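Local coordinates for protein putative cellulase CEL6 (Mycobacterium tuberculosis, PDB 1UP3) that probably hydrolyses internal beta-1,4 glycosidic bonds of cellulose, as an endoglucanase of glycoside hydrolase family 6, at residues L73-R81 with G90-I101; L108-P119 with L147-D158. All coordinates share one frame; numbering follows the deposited sequence. Where two conformers were deposited one is given.

Interaction 1 (L73-R81 with G90-I101); sequences LTLYGIPHR and GFATGTDYRGWI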
loop_
_atom_site.group_PDB
_atom_site.type_symbol
_atom_site.label_atom_id
_atom_site.label_comp_id
_atom_site.label_asym_id
_atom_site.label_seq_id
_atom_site.Cartn_x
_atom_site.Cartn_y
_atom_site.Cartn_z
ATOM N N LEU A 73 -6.023 5.010 -0.418
ATOM C CA LEU A 73 -5.638 4.918 -1.815
ATOM C C LEU A 73 -4.143 4.591 -1.860
ATOM O O LEU A 73 -3.364 5.179 -1.107
ATOM C CB LEU A 73 -5.914 6.227 -2.549
ATOM C CG LEU A 73 -7.431 6.481 -2.637
ATOM C CD1 LEU A 73 -7.682 7.922 -2.453
ATOM C CD2 LEU A 73 -7.983 6.029 -3.950
ATOM N N THR A 74 -3.768 3.690 -2.760
ATOM C CA THR A 74 -2.372 3.352 -3.006
ATOM C C THR A 74 -1.957 3.788 -4.396
ATOM O O THR A 74 -2.579 3.381 -5.366
ATOM C CB THR A 74 -2.185 1.882 -2.821
ATOM O OG1 THR A 74 -2.506 1.550 -1.455
ATOM C CG2 THR A 74 -0.695 1.483 -3.021
ATOM N N LEU A 75 -0.956 4.649 -4.484
ATOM C CA LEU A 75 -0.466 5.104 -5.781
ATOM C C LEU A 75 0.664 4.197 -6.227
ATOM O O LEU A 75 1.667 4.073 -5.543
ATOM C CB LEU A 75 -0.012 6.574 -5.694
ATOM C CG LEU A 75 -1.079 7.558 -5.199
ATOM C CD1 LEU A 75 -0.531 8.984 -5.239
ATOM C CD2 LEU A 75 -2.381 7.488 -5.998
ATOM N N TYR A 76 0.534 3.599 -7.406
ATOM C CA TYR A 76 1.507 2.595 -7.872
ATOM C C TYR A 76 1.757 2.793 -9.370
ATOM O O TYR A 76 1.461 1.915 -10.189
ATOM C CB TYR A 76 0.959 1.193 -7.543
ATOM C CG TYR A 76 1.917 0.014 -7.645
ATOM C CD1 TYR A 76 3.171 0.086 -7.057
ATOM C CD2 TYR A 76 1.531 -1.161 -8.258
ATOM C CE1 TYR A 76 4.073 -0.986 -7.106
ATOM C CE2 TYR A 76 2.392 -2.263 -8.318
ATOM C CZ TYR A 76 3.649 -2.179 -7.719
ATOM O OH TYR A 76 4.518 -3.265 -7.790
ATOM N N GLY A 77 2.230 3.986 -9.719
ATOM C CA GLY A 77 2.439 4.383 -11.111
ATOM C C GLY A 77 3.866 4.784 -11.458
ATOM O O GLY A 77 4.082 5.293 -12.564
ATOM N N ILE A 78 4.823 4.583 -10.572
ATOM C CA ILE A 78 6.195 5.116 -10.802
ATOM C C ILE A 78 6.794 4.562 -12.090
ATOM O O ILE A 78 6.576 3.401 -12.443
ATOM C CB ILE A 78 7.125 4.811 -9.577
ATOM C CG1 ILE A 78 8.300 5.773 -9.483
ATOM C CG2 ILE A 78 7.562 3.374 -9.587
ATOM C CD1 ILE A 78 7.897 7.175 -9.076
ATOM N N PRO A 79 7.503 5.383 -12.843
ATOM C CA PRO A 79 8.196 4.855 -14.017
ATOM C C PRO A 79 9.183 3.744 -13.634
ATOM O O PRO A 79 9.793 3.786 -12.575
ATOM C CB PRO A 79 8.918 6.085 -14.592
ATOM C CG PRO A 79 8.048 7.236 -14.179
ATOM C CD PRO A 79 7.612 6.836 -12.777
ATOM N N HIS A 80 9.311 2.747 -14.500
ATOM C CA HIS A 80 10.140 1.555 -14.246
ATOM C C HIS A 80 9.616 0.803 -13.029
ATOM O O HIS A 80 10.395 0.244 -12.267
ATOM C CB HIS A 80 11.646 1.892 -14.074
ATOM C CG HIS A 80 12.123 2.942 -15.022
ATOM N ND1 HIS A 80 11.978 2.805 -16.384
ATOM C CD2 HIS A 80 12.666 4.162 -14.816
ATOM C CE1 HIS A 80 12.428 3.894 -16.982
ATOM N NE2 HIS A 80 12.841 4.742 -16.057
ATOM N N ARG A 81 8.274 0.779 -12.877
ATOM C CA ARG A 81 7.650 0.073 -11.756
ATOM C C ARG A 81 8.138 -1.356 -11.688
ATOM O O ARG A 81 8.203 -2.029 -12.699
ATOM C CB ARG A 81 6.141 0.127 -11.863
ATOM C CG ARG A 81 5.394 -0.241 -10.607
ATOM C CD ARG A 81 3.914 -0.174 -10.814
ATOM N NE ARG A 81 3.426 -1.270 -11.626
ATOM C CZ ARG A 81 2.180 -1.401 -12.002
ATOM N NH1 ARG A 81 1.260 -0.513 -11.649
ATOM N NH2 ARG A 81 1.815 -2.451 -12.705
ATOM N N GLY A 90 3.632 1.121 -14.624
ATOM C CA GLY A 90 3.919 2.520 -14.380
ATOM C C GLY A 90 3.904 3.362 -15.647
ATOM O O GLY A 90 3.813 2.855 -16.788
ATOM N N PHE A 91 3.960 4.659 -15.433
ATOM C CA PHE A 91 4.020 5.615 -16.510
ATOM C C PHE A 91 5.364 5.557 -17.231
ATOM O O PHE A 91 6.388 5.164 -16.663
ATOM C CB PHE A 91 3.687 7.012 -16.004
ATOM C CG PHE A 91 2.230 7.164 -15.731
ATOM C CD1 PHE A 91 1.351 7.449 -16.775
ATOM C CD2 PHE A 91 1.725 6.971 -14.482
ATOM C CE1 PHE A 91 -0.003 7.529 -16.559
ATOM C CE2 PHE A 91 0.356 7.049 -14.268
ATOM C CZ PHE A 91 -0.488 7.331 -15.295
ATOM N N ALA A 92 5.350 5.999 -18.478
ATOM C CA ALA A 92 6.540 5.888 -19.310
ATOM C C ALA A 92 7.649 6.844 -18.882
ATOM O O ALA A 92 8.812 6.441 -18.877
ATOM C CB ALA A 92 6.180 6.110 -20.762
ATOM N N THR A 93 7.300 8.072 -18.506
ATOM C CA THR A 93 8.276 9.096 -18.186
ATOM C C THR A 93 7.891 9.858 -16.922
ATOM O O THR A 93 6.743 9.833 -16.471
ATOM C CB THR A 93 8.389 10.134 -19.317
ATOM O OG1 THR A 93 7.175 10.875 -19.403
ATOM C CG2 THR A 93 8.584 9.478 -20.657
ATOM N N GLY A 94 8.857 10.561 -16.375
ATOM C CA GLY A 94 8.632 11.434 -15.253
ATOM C C GLY A 94 7.646 12.550 -15.530
ATOM O O GLY A 94 6.844 12.897 -14.663
ATOM N N THR A 95 7.674 13.123 -16.744
ATOM C CA THR A 95 6.679 14.120 -17.123
ATOM C C THR A 95 5.236 13.591 -16.992
ATOM O O THR A 95 4.351 14.261 -16.457
ATOM C CB THR A 95 6.946 14.551 -18.546
ATOM O OG1 THR A 95 8.165 15.274 -18.565
ATOM C CG2 THR A 95 5.890 15.544 -19.016
ATOM N N ASP A 96 5.026 12.383 -17.490
ATOM C CA ASP A 96 3.725 11.740 -17.416
ATOM C C ASP A 96 3.345 11.532 -15.959
ATOM O O ASP A 96 2.215 11.801 -15.552
ATOM C CB ASP A 96 3.739 10.390 -18.111
ATOM C CG ASP A 96 3.920 10.469 -19.607
ATOM O OD1 ASP A 96 3.460 11.419 -20.244
ATOM O OD2 ASP A 96 4.571 9.577 -20.221
ATOM N N TYR A 97 4.291 11.049 -15.155
ATOM C CA TYR A 97 3.986 10.768 -13.753
ATOM C C TYR A 97 3.610 12.059 -13.018
ATOM O O TYR A 97 2.665 12.092 -12.213
ATOM C CB TYR A 97 5.202 10.104 -13.083
ATOM C CG TYR A 97 4.927 9.668 -11.651
ATOM C CD1 TYR A 97 4.225 8.500 -11.397
ATOM C CD2 TYR A 97 5.296 10.455 -10.564
ATOM C CE1 TYR A 97 3.907 8.101 -10.129
ATOM C CE2 TYR A 97 4.987 10.037 -9.252
ATOM C CZ TYR A 97 4.295 8.865 -9.065
ATOM O OH TYR A 97 3.959 8.426 -7.797
ATOM N N ARG A 98 4.358 13.122 -13.283
ATOM C CA ARG A 98 4.006 14.381 -12.642
ATOM C C ARG A 98 2.612 14.873 -13.000
ATOM O O ARG A 98 1.878 15.414 -12.167
ATOM C CB ARG A 98 5.058 15.443 -12.920
ATOM C CG ARG A 98 6.389 15.133 -12.361
ATOM C CD ARG A 98 7.434 15.896 -13.090
ATOM N NE ARG A 98 7.732 17.102 -12.373
ATOM C CZ ARG A 98 8.789 17.192 -11.564
ATOM N NH1 ARG A 98 9.624 16.161 -11.430
ATOM N NH2 ARG A 98 9.018 18.300 -10.894
ATOM N N GLY A 99 2.217 14.692 -14.221
ATOM C CA GLY A 99 0.889 15.101 -14.637
ATOM C C GLY A 99 -0.185 14.279 -13.946
ATOM O O GLY A 99 -1.250 14.781 -13.571
ATOM N N TRP A 100 0.126 13.004 -13.769
ATOM C CA TRP A 100 -0.741 12.079 -13.041
ATOM C C TRP A 100 -0.928 12.504 -11.596
ATOM O O TRP A 100 -2.061 12.555 -11.126
ATOM C CB TRP A 100 -0.151 10.690 -13.092
ATOM C CG TRP A 100 -1.036 9.557 -12.591
ATOM C CD1 TRP A 100 -2.207 9.102 -13.155
ATOM C CD2 TRP A 100 -0.752 8.663 -11.486
ATOM N NE1 TRP A 100 -2.661 7.995 -12.468
ATOM C CE2 TRP A 100 -1.791 7.696 -11.454
ATOM C CE3 TRP A 100 0.292 8.559 -10.543
ATOM C CZ2 TRP A 100 -1.830 6.658 -10.498
ATOM C CZ3 TRP A 100 0.255 7.557 -9.614
ATOM C CH2 TRP A 100 -0.803 6.601 -9.602
ATOM N N ILE A 101 0.174 12.809 -10.898
ATOM C CA ILE A 101 0.108 13.298 -9.529
ATOM C C ILE A 101 -0.724 14.615 -9.450
ATOM O O ILE A 101 -1.526 14.773 -8.530
ATOM C CB ILE A 101 1.556 13.542 -8.970
ATOM C CG1 ILE A 101 2.281 12.207 -8.754
ATOM C CG2 ILE A 101 1.484 14.374 -7.728
ATOM C CD1 ILE A 101 1.588 11.260 -7.738
HETATM O O HOH W 1 7.410 2.537 -16.654
#
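Phe91 N donates to Gly77 O at 2.9 Å, a nearly straight bond (169° at the hydrogen) whose donor is tilted from the carbonyl plane, and this ties the loop after strand 72-75 to the loop that leads into helix 94-108. Around it run weaker backbone contacts: Gly90 CA points its hydrogen at Ile78 O, and Pro79 CA lies 3.2 Å from Phe91 O. A water adds a second tie, accepting from His80 N and donating to that same Phe91 O. The two loops press closely enough that Gly77 and Gly90 bring their CA atoms to 4.0 Å, backbone directly against backbone.

Apolar side chains fill in beside these backbone ties. Ile78 sets CD1 over one face of the Tyr97 ring, 4.1 Å from its centroid, in a CH-pi contact, while Pro79 CD approaches the same ring obliquely. Tyr97 reaches this place because its CG stands opposite the backbone N (chi1 -175°), which sends the ring from the helix toward the loop; beyond it, the hydroxyl is hydrogen-bonded to Glu118. Farther along, Trp100 brings CH2 to 4.0 Å from Leu75 CB, and Ile101 CD1 meets Leu75 CD1.

Among the polar groups, Arg81 bends back at chi3 (73°) so that NH1 donates to Tyr76 O at 2.8 Å, in the guanidinium plane. Gly90 N lies over one face of that guanidinium and Tyr76 CE2 over the other; Asp45 supplies a salt bridge to NH1. On the helix side, Thr93 is the N-cap, its OG1 accepting from Asp96 N. Together these contacts seat the start of a helix against the loop leaving its preceding strand, the first half of a beta-alpha-beta unit in the parallel-stranded barrel fold of family 6 glycoside hydrolases.

Interaction 2 (L108-P119 with L147-D158); sequences LGSSPATIIVEP and LTRDPAAAVYVD
Two neighbouring parallel strands, 113-117 and 153-158, pair here in the central sheet of the family 6 barrel fold, joined by a crossover through helix 130-147. Val117 N donates to Tyr156 O at 2.9 Å and Tyr156 N to Ile115 O at 2.8 Å, part of a six-bond ladder running from Ala113 N to Asp158 N; the strand axes diverge by only 17°.

On one face of the sheet, Ala113, Ile115 and Val117 lie beside Ala153, Val155 and Val157. Val117 CG2 meets Val155 CG1 at 3.6 Å, and Leu147, from the end of the crossover helix, brings CD1 to both Ile115 CG2 and Val117 CG2. Its other branch, CD2, touches Leu108 CD1. The reverse face carries Thr114, Ile116, Ala154 and Tyr156: Thr114 CG2 approaches the tyrosine ring obliquely at CE1 (3.9 Å), and Ile116 CD1 packs on Tyr156 CB. The Tyr156 hydroxyl is hydrogen-bonded to Asp255.

Where the strands finish, Asp158 CG stands 3.4 Å from Pro119 CA, its carboxylate hydrogen-bonded to Ser186 and to the backbone N of Asp120. Where they begin, Asp150 turns CG away from its own N (chi1 179°), carrying the carboxylate across to Gly109 O and Ser111 O. Its OD1 accepts from Ala152 N in an Asx turn, and Asp150 OD2 lies 2.6 Å from Ser111 O, so close that the acid probably carries a proton there.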
loop_
_atom_site.group_PDB
_atom_site.type_symbol
_atom_site.label_atom_id
_atom_site.label_comp_id
_atom_site.label_asym_id
_atom_site.label_seq_id
_atom_site.Cartn_x
_atom_site.Cartn_y
_atom_site.Cartn_z
ATOM N N LEU A 108 -8.471 14.955 -5.191
ATOM C CA LEU A 108 -8.541 14.949 -3.728
ATOM C C LEU A 108 -9.208 16.215 -3.187
ATOM O O LEU A 108 -9.967 16.140 -2.231
ATOM C CB LEU A 108 -7.159 14.819 -3.096
ATOM C CG LEU A 108 -6.485 13.437 -3.237
ATOM C CD1 LEU A 108 -5.048 13.507 -2.751
ATOM C CD2 LEU A 108 -7.231 12.340 -2.487
ATOM N N GLY A 109 -8.904 17.364 -3.771
ATOM C CA GLY A 109 -9.371 18.647 -3.258
ATOM C C GLY A 109 -8.970 18.795 -1.805
ATOM O O GLY A 109 -7.783 18.729 -1.476
ATOM N N SER A 110 -9.969 19.016 -0.946
ATOM C CA SER A 110 -9.748 19.119 0.488
ATOM C C SER A 110 -10.360 17.942 1.230
ATOM O O SER A 110 -10.596 18.033 2.443
ATOM C CB SER A 110 -10.308 20.450 1.018
ATOM O OG SER A 110 -9.464 21.527 0.639
ATOM N N SER A 111 -10.593 16.828 0.513
ATOM C CA SER A 111 -11.289 15.682 1.096
ATOM C C SER A 111 -10.374 14.779 1.909
ATOM O O SER A 111 -9.164 14.662 1.611
ATOM C CB SER A 111 -11.979 14.879 0.015
ATOM O OG SER A 111 -12.867 15.725 -0.701
ATOM N N PRO A 112 -10.932 14.131 2.948
ATOM C CA PRO A 112 -10.140 13.193 3.753
ATOM C C PRO A 112 -9.693 11.998 2.924
ATOM O O PRO A 112 -10.475 11.441 2.153
ATOM C CB PRO A 112 -11.123 12.718 4.821
ATOM C CG PRO A 112 -12.107 13.764 4.875
ATOM C CD PRO A 112 -12.303 14.242 3.490
ATOM N N ALA A 113 -8.428 11.625 3.057
ATOM C CA ALA A 113 -7.911 10.429 2.397
ATOM C C ALA A 113 -6.615 10.019 3.079
ATOM O O ALA A 113 -5.882 10.865 3.600
ATOM C CB ALA A 113 -7.674 10.644 0.875
ATOM N N THR A 114 -6.350 8.732 3.048
ATOM C CA THR A 114 -5.060 8.168 3.408
ATOM C C THR A 114 -4.394 7.717 2.109
ATOM O O THR A 114 -5.040 7.053 1.295
ATOM C CB THR A 114 -5.300 7.001 4.339
ATOM O OG1 THR A 114 -5.914 7.453 5.546
ATOM C CG2 THR A 114 -3.976 6.304 4.764
ATOM N N ILE A 115 -3.166 8.176 1.861
ATOM C CA ILE A 115 -2.477 7.910 0.602
ATOM C C ILE A 115 -1.190 7.188 0.900
ATOM O O ILE A 115 -0.381 7.694 1.667
ATOM C CB ILE A 115 -2.174 9.188 -0.192
ATOM C CG1 ILE A 115 -3.407 10.106 -0.278
ATOM C CG2 ILE A 115 -1.636 8.825 -1.593
ATOM C CD1 ILE A 115 -4.597 9.539 -1.005
ATOM N N ILE A 116 -1.038 6.012 0.299
ATOM C CA ILE A 116 0.185 5.218 0.359
ATOM C C ILE A 116 0.939 5.489 -0.963
ATOM O O ILE A 116 0.470 5.146 -2.050
ATOM C CB ILE A 116 -0.118 3.744 0.500
ATOM C CG1 ILE A 116 -1.094 3.450 1.665
ATOM C CG2 ILE A 116 1.194 2.951 0.584
ATOM C CD1 ILE A 116 -0.554 3.885 2.984
ATOM N N VAL A 117 2.083 6.146 -0.869
ATOM C CA VAL A 117 2.813 6.619 -2.052
ATOM C C VAL A 117 3.873 5.581 -2.465
ATOM O O VAL A 117 4.898 5.388 -1.796
ATOM C CB VAL A 117 3.521 7.956 -1.798
ATOM C CG1 VAL A 117 4.243 8.459 -3.047
ATOM C CG2 VAL A 117 2.564 8.997 -1.300
ATOM N N GLU A 118 3.593 4.941 -3.596
ATOM C CA GLU A 118 4.537 4.108 -4.340
ATOM C C GLU A 118 5.219 2.993 -3.558
ATOM O O GLU A 118 6.422 3.016 -3.318
ATOM C CB GLU A 118 5.550 4.991 -5.052
ATOM C CG GLU A 118 4.905 5.919 -6.072
ATOM C CD GLU A 118 4.215 5.203 -7.224
ATOM O OE1 GLU A 118 4.517 4.017 -7.553
ATOM O OE2 GLU A 118 3.345 5.864 -7.856
ATOM N N PRO A 119 4.448 1.966 -3.249
ATOM C CA PRO A 119 5.043 0.727 -2.681
ATOM C C PRO A 119 6.280 0.310 -3.481
ATOM O O PRO A 119 6.206 0.254 -4.702
ATOM C CB PRO A 119 3.927 -0.311 -2.873
ATOM C CG PRO A 119 2.673 0.508 -2.698
ATOM C CD PRO A 119 2.996 1.826 -3.408
ATOM N N LEU A 147 0.602 16.277 -3.111
ATOM C CA LEU A 147 -0.508 15.629 -2.436
ATOM C C LEU A 147 -0.836 16.257 -1.084
ATOM O O LEU A 147 -2.022 16.301 -0.709
ATOM C CB LEU A 147 -0.305 14.124 -2.288
ATOM C CG LEU A 147 -0.169 13.348 -3.597
ATOM C CD1 LEU A 147 0.424 11.986 -3.321
ATOM C CD2 LEU A 147 -1.534 13.261 -4.316
ATOM N N THR A 148 0.184 16.750 -0.370
ATOM C CA THR A 148 -0.015 17.347 0.943
ATOM C C THR A 148 -0.661 18.727 0.889
ATOM O O THR A 148 -0.984 19.287 1.928
ATOM C CB THR A 148 1.279 17.378 1.771
ATOM O OG1 THR A 148 2.327 18.032 1.042
ATOM C CG2 THR A 148 1.759 15.966 2.077
ATOM N N ARG A 149 -0.864 19.269 -0.302
ATOM C CA ARG A 149 -1.678 20.470 -0.440
ATOM C C ARG A 149 -3.134 20.221 -0.072
ATOM O O ARG A 149 -3.851 21.176 0.212
ATOM C CB ARG A 149 -1.574 21.048 -1.849
ATOM C CG ARG A 149 -0.172 21.548 -2.191
ATOM C CD ARG A 149 0.401 22.601 -1.250
ATOM N NE ARG A 149 1.518 23.333 -1.857
ATOM C CZ ARG A 149 2.163 24.358 -1.271
ATOM N NH1 ARG A 149 1.792 24.812 -0.068
ATOM N NH2 ARG A 149 3.175 24.945 -1.906
ATOM N N ASP A 150 -3.586 18.965 -0.074
ATOM C CA ASP A 150 -4.866 18.600 0.565
ATOM C C ASP A 150 -4.579 18.487 2.041
ATOM O O ASP A 150 -3.970 17.502 2.458
ATOM C CB ASP A 150 -5.355 17.252 0.036
ATOM C CG ASP A 150 -6.660 16.783 0.661
ATOM O OD1 ASP A 150 -7.215 17.496 1.551
ATOM O OD2 ASP A 150 -7.187 15.684 0.333
ATOM N N PRO A 151 -5.045 19.432 2.868
ATOM C CA PRO A 151 -4.747 19.361 4.299
ATOM C C PRO A 151 -5.289 18.101 4.961
ATOM O O PRO A 151 -4.722 17.673 5.977
ATOM C CB PRO A 151 -5.479 20.587 4.872
ATOM C CG PRO A 151 -6.508 20.867 3.929
ATOM C CD PRO A 151 -5.983 20.534 2.564
ATOM N N ALA A 152 -6.329 17.493 4.372
ATOM C CA ALA A 152 -6.980 16.331 4.925
ATOM C C ALA A 152 -6.430 15.013 4.403
ATOM O O ALA A 152 -6.980 13.947 4.720
ATOM C CB ALA A 152 -8.501 16.392 4.659
ATOM N N ALA A 153 -5.356 15.071 3.629
ATOM C CA ALA A 153 -4.705 13.852 3.151
ATOM C C ALA A 153 -3.608 13.468 4.129
ATOM O O ALA A 153 -2.743 14.267 4.440
ATOM C CB ALA A 153 -4.129 14.043 1.793
ATOM N N ALA A 154 -3.686 12.242 4.639
ATOM C CA ALA A 154 -2.668 11.653 5.486
ATOM C C ALA A 154 -1.780 10.842 4.575
ATOM O O ALA A 154 -2.199 9.812 4.058
ATOM C CB ALA A 154 -3.267 10.805 6.544
ATOM N N VAL A 155 -0.568 11.331 4.350
ATOM C CA VAL A 155 0.306 10.799 3.285
ATOM C C VAL A 155 1.431 9.990 3.909
ATOM O O VAL A 155 2.150 10.500 4.785
ATOM C CB VAL A 155 0.861 11.928 2.392
ATOM C CG1 VAL A 155 1.796 11.345 1.301
ATOM C CG2 VAL A 155 -0.280 12.724 1.767
ATOM N N TYR A 156 1.586 8.759 3.433
ATOM C CA TYR A 156 2.607 7.833 3.936
ATOM C C TYR A 156 3.435 7.382 2.742
ATOM O O TYR A 156 2.920 6.774 1.802
ATOM C CB TYR A 156 1.991 6.613 4.648
ATOM C CG TYR A 156 1.182 6.989 5.873
ATOM C CD1 TYR A 156 -0.168 7.279 5.763
ATOM C CD2 TYR A 156 1.761 7.083 7.136
ATOM C CE1 TYR A 156 -0.927 7.651 6.844
ATOM C CE2 TYR A 156 0.981 7.482 8.238
ATOM C CZ TYR A 156 -0.341 7.770 8.081
ATOM O OH TYR A 156 -1.114 8.142 9.161
ATOM N N VAL A 157 4.720 7.700 2.747
ATOM C CA VAL A 157 5.629 7.294 1.673
ATOM C C VAL A 157 6.097 5.873 1.903
ATOM O O VAL A 157 6.540 5.511 2.993
ATOM C CB VAL A 157 6.876 8.228 1.654
ATOM C CG1 VAL A 157 7.830 7.773 0.599
ATOM C CG2 VAL A 157 6.407 9.681 1.474
ATOM N N ASP A 158 6.031 5.018 0.903
ATOM C CA ASP A 158 6.389 3.644 1.208
ATOM C C ASP A 158 7.881 3.508 1.495
ATOM O O ASP A 158 8.735 4.064 0.769
ATOM C CB ASP A 158 5.970 2.705 0.103
ATOM C CG ASP A 158 6.172 1.272 0.506
ATOM O OD1 ASP A 158 5.383 0.793 1.344
ATOM O OD2 ASP A 158 7.184 0.604 0.129
HETATM O O HOH W 2 8.569 4.385 -2.011
#

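In the fold
Along the chain interaction 1 closes before interaction 2 opens, and their centres lie about 16 Å apart. Helix 94-108 bridges them: it starts in interaction 1, and its last residue, Leu108, opens interaction 2. Strands 72-75 and 113-117 are neighbours in the same parallel sheet, where Leu73 N and Thr114 O form a backbone hydrogen bond of 2.8 Å, with strand 153-158 next in order. A second direct contact comes through the carboxylate of Glu118: OE2 accepts from Gly77 N, and OE1 from Ile78 N. The loop after strand 113-117 thereby braces the loop after strand 72-75, at the sheet end where Asp82 and Asp120 belong to the glycan-binding pocket.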